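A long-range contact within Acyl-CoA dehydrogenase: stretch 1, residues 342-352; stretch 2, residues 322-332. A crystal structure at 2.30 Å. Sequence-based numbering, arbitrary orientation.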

# COMPACT_ATOMS: atom_id res chain seq x y z
N ALA B 342 -31.51 -6.45 16.08
CA ALA B 342 -31.65 -7.77 15.48
C ALA B 342 -31.79 -7.64 13.96
O ALA B 342 -31.35 -8.51 13.21
CB ALA B 342 -32.86 -8.50 16.05
N GLY B 343 -32.40 -6.55 13.51
CA GLY B 343 -32.57 -6.35 12.08
C GLY B 343 -31.22 -6.13 11.41
O GLY B 343 -30.95 -6.67 10.33
N ILE B 344 -30.37 -5.33 12.04
CA ILE B 344 -29.06 -5.06 11.50
C ILE B 344 -28.19 -6.31 11.67
O ILE B 344 -27.50 -6.72 10.74
CB ILE B 344 -28.41 -3.86 12.21
CG1 ILE B 344 -29.28 -2.61 12.01
CG2 ILE B 344 -27.01 -3.63 11.67
CD1 ILE B 344 -28.90 -1.42 12.88
N GLU B 345 -28.24 -6.92 12.86
CA GLU B 345 -27.48 -8.13 13.15
C GLU B 345 -27.73 -9.23 12.12
O GLU B 345 -26.87 -10.09 11.90
CB GLU B 345 -27.83 -8.64 14.54
CG GLU B 345 -27.16 -9.95 14.93
CD GLU B 345 -25.65 -9.86 14.87
OE1 GLU B 345 -25.12 -8.75 15.11
OE2 GLU B 345 -24.99 -10.88 14.61
N GLU B 346 -28.89 -9.21 11.48
CA GLU B 346 -29.24 -10.21 10.47
C GLU B 346 -28.20 -10.21 9.35
O GLU B 346 -27.93 -11.26 8.76
CB GLU B 346 -30.62 -9.90 9.89
CG GLU B 346 -31.06 -10.82 8.76
CD GLU B 346 -31.20 -12.27 9.20
OE1 GLU B 346 -31.41 -13.14 8.33
OE2 GLU B 346 -31.11 -12.54 10.42
N TYR B 347 -27.61 -9.05 9.07
CA TYR B 347 -26.61 -8.97 8.01
C TYR B 347 -25.20 -8.64 8.49
O TYR B 347 -24.43 -7.95 7.81
CB TYR B 347 -27.06 -7.95 6.95
CG TYR B 347 -28.44 -8.24 6.39
CD1 TYR B 347 -29.59 -7.82 7.07
CD2 TYR B 347 -28.61 -8.99 5.22
CE1 TYR B 347 -30.86 -8.13 6.60
CE2 TYR B 347 -29.88 -9.30 4.74
CZ TYR B 347 -31.00 -8.87 5.44
OH TYR B 347 -32.26 -9.20 5.01
N ALA B 348 -24.85 -9.15 9.67
CA ALA B 348 -23.53 -8.94 10.26
C ALA B 348 -22.44 -9.40 9.29
O ALA B 348 -21.42 -8.74 9.13
CB ALA B 348 -23.42 -9.72 11.59
N VAL B 349 -22.68 -10.53 8.64
CA VAL B 349 -21.72 -11.06 7.68
C VAL B 349 -21.52 -10.09 6.52
O VAL B 349 -20.38 -9.81 6.14
CB VAL B 349 -22.16 -12.44 7.17
CG1 VAL B 349 -21.19 -12.93 6.09
CG2 VAL B 349 -22.19 -13.42 8.33
N GLU B 350 -22.62 -9.57 5.96
CA GLU B 350 -22.52 -8.63 4.85
C GLU B 350 -21.77 -7.35 5.29
O GLU B 350 -20.98 -6.80 4.53
CB GLU B 350 -23.92 -8.23 4.36
CG GLU B 350 -24.73 -9.28 3.59
CD GLU B 350 -25.16 -10.49 4.40
OE1 GLU B 350 -25.41 -10.38 5.62
OE2 GLU B 350 -25.28 -11.58 3.80
N ALA B 351 -22.04 -6.88 6.50
CA ALA B 351 -21.37 -5.69 7.01
C ALA B 351 -19.86 -5.92 7.01
O ALA B 351 -19.10 -5.06 6.59
CB ALA B 351 -21.85 -5.37 8.42
N SER B 352 -19.44 -7.09 7.47
CA SER B 352 -18.01 -7.41 7.49
C SER B 352 -17.41 -7.47 6.09
O SER B 352 -16.30 -6.98 5.87
CB SER B 352 -17.77 -8.73 8.21
OG SER B 352 -17.97 -8.61 9.60
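Stretch 2, residues 322-332: RTVGLIDEALL

How does stretch 2 lie on stretch 1? Stretch 2 is helical from its first residue on; stretch 1 enters already helical, passes through a type I beta turn from Glu345 to Ala348, and is helical again from Ala348 onward. The two run in opposite directions, since Gly343 CA lies 5.7 Å from Ala330 CA, Ile344 CA 5.7 Å from Ile327 CA, and Glu350 CA 6.2 Å from Thr323 CA. No direct hydrogen bond joins them; the contact is one of apolar packing, burying 467 Å² in all.

What does Tyr347 do at the break? It occupies the N-cap position before the second helix, with phi/psi of -114/35, and its CA-to-CB bond points toward stretch 2. With chi1 at -54° (m) and chi2 at 83°, the ring is laid against Leu326, whose CB sits over its face, 3.9 Å from the ring centroid and 25° off the normal, in a CH-pi contact. The closest pair is Tyr347 CE2 and Leu326 CB at 3.5 Å. Ile327 CG1 reaches to 3.9 Å from Tyr347 CD1, while Ala330 CB lies at the ring edge, 4.0 Å from Tyr347 CE1. The phenol is not left dry: one water donates to Tyr347 OH at 2.5 Å and to Leu326 O at 2.7 Å, bridging the stretches.

Why does the first helix come so close at Gly343? Glycine has no side chain, and a CB at its ideal position would point toward stretch 2 and clash with Leu331 CD2 at only 2.7 Å. As it is, Leu331 CD2 rests 4.2 Å from Gly343 CA. Leu331 starts sideways from its CA, but its m,t rotamer brings the end of the chain nearer. Next to it, Ile344 and Ile327 both leave sideways, and both have chi1 in the m well (-60° and -64°), which places Ile344 CG1 3.8 Å from Ile327 CG2; chi2 is t in both.

How is the contact closed at the other end? Thr323 points toward stretch 1 with chi1 at -63° (m), which sets its methyl against the second helix: Thr323 CG2 is 3.6 Å from Glu350 CB and 4.3 Å from Ala351 N. Its hydroxyl is hydrogen-bonded elsewhere in the structure. Glu350 also starts toward stretch 2, but chi2 at 67° (p) bends the chain so that its end leads away, leaving aliphatic carbon rather than carboxylate facing the methyl.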

# COMPACT_ATOMS: atom_id res chain seq x y z
N ARG B 322 -26.20 -2.38 -1.49
CA ARG B 322 -27.08 -3.51 -1.63
C ARG B 322 -27.25 -4.03 -0.20
O ARG B 322 -28.35 -4.40 0.21
CB ARG B 322 -26.45 -4.57 -2.55
CG ARG B 322 -27.18 -5.90 -2.56
CD ARG B 322 -26.42 -6.98 -3.34
NE ARG B 322 -26.86 -8.31 -2.92
CZ ARG B 322 -26.32 -9.46 -3.30
NH1 ARG B 322 -26.82 -10.60 -2.84
NH2 ARG B 322 -25.29 -9.48 -4.14
N THR B 323 -26.15 -4.03 0.55
CA THR B 323 -26.17 -4.49 1.94
C THR B 323 -27.11 -3.63 2.78
O THR B 323 -27.94 -4.16 3.51
CB THR B 323 -24.76 -4.42 2.59
OG1 THR B 323 -23.86 -5.30 1.92
CG2 THR B 323 -24.85 -4.81 4.07
N VAL B 324 -26.96 -2.31 2.69
CA VAL B 324 -27.79 -1.38 3.46
C VAL B 324 -29.25 -1.47 3.02
O VAL B 324 -30.17 -1.34 3.84
CB VAL B 324 -27.28 0.09 3.31
CG1 VAL B 324 -28.09 1.03 4.21
CG2 VAL B 324 -25.82 0.16 3.70
N GLY B 325 -29.46 -1.70 1.73
CA GLY B 325 -30.81 -1.83 1.21
C GLY B 325 -31.52 -2.99 1.88
O GLY B 325 -32.71 -2.91 2.17
N LEU B 326 -30.80 -4.08 2.13
CA LEU B 326 -31.38 -5.26 2.79
C LEU B 326 -31.74 -4.94 4.23
O LEU B 326 -32.84 -5.25 4.69
CB LEU B 326 -30.39 -6.43 2.76
CG LEU B 326 -30.17 -7.09 1.39
CD1 LEU B 326 -28.96 -8.00 1.43
CD2 LEU B 326 -31.42 -7.88 1.02
N ILE B 327 -30.82 -4.31 4.94
CA ILE B 327 -31.04 -3.94 6.32
C ILE B 327 -32.30 -3.07 6.45
O ILE B 327 -33.15 -3.32 7.32
CB ILE B 327 -29.83 -3.18 6.88
CG1 ILE B 327 -28.60 -4.10 6.88
CG2 ILE B 327 -30.12 -2.66 8.27
CD1 ILE B 327 -27.28 -3.39 7.16
N ASP B 328 -32.42 -2.07 5.59
CA ASP B 328 -33.57 -1.19 5.64
C ASP B 328 -34.90 -1.91 5.52
O ASP B 328 -35.82 -1.64 6.29
CB ASP B 328 -33.43 -0.09 4.58
CG ASP B 328 -32.66 1.12 5.10
OD1 ASP B 328 -32.25 1.98 4.29
OD2 ASP B 328 -32.47 1.20 6.33
N GLU B 329 -35.01 -2.84 4.57
CA GLU B 329 -36.25 -3.59 4.39
C GLU B 329 -36.55 -4.42 5.62
O GLU B 329 -37.69 -4.49 6.08
CB GLU B 329 -36.16 -4.50 3.16
CG GLU B 329 -36.17 -3.76 1.83
CD GLU B 329 -36.48 -4.68 0.66
OE1 GLU B 329 -36.41 -4.21 -0.50
OE2 GLU B 329 -36.79 -5.86 0.90
N ALA B 330 -35.53 -5.07 6.17
CA ALA B 330 -35.73 -5.89 7.35
C ALA B 330 -36.07 -5.02 8.56
O ALA B 330 -36.41 -5.54 9.62
CB ALA B 330 -34.47 -6.71 7.63
N LEU B 331 -36.00 -3.71 8.38
CA LEU B 331 -36.30 -2.77 9.46
C LEU B 331 -37.69 -2.16 9.33
O LEU B 331 -38.21 -1.57 10.29
CB LEU B 331 -35.23 -1.66 9.51
CG LEU B 331 -33.88 -2.08 10.10
CD1 LEU B 331 -32.89 -0.93 9.99
CD2 LEU B 331 -34.06 -2.50 11.55
N LEU B 332 -38.30 -2.29 8.16
CA LEU B 332 -39.63 -1.74 7.94
C LEU B 332 -40.62 -2.29 8.96
O LEU B 332 -40.59 -3.48 9.30
CB LEU B 332 -40.13 -2.10 6.53
CG LEU B 332 -39.32 -1.52 5.37
CD1 LEU B 332 -39.83 -2.10 4.06
CD2 LEU B 332 -39.43 -0.01 5.38
O HOH W 1 -33.79 -7.59 3.84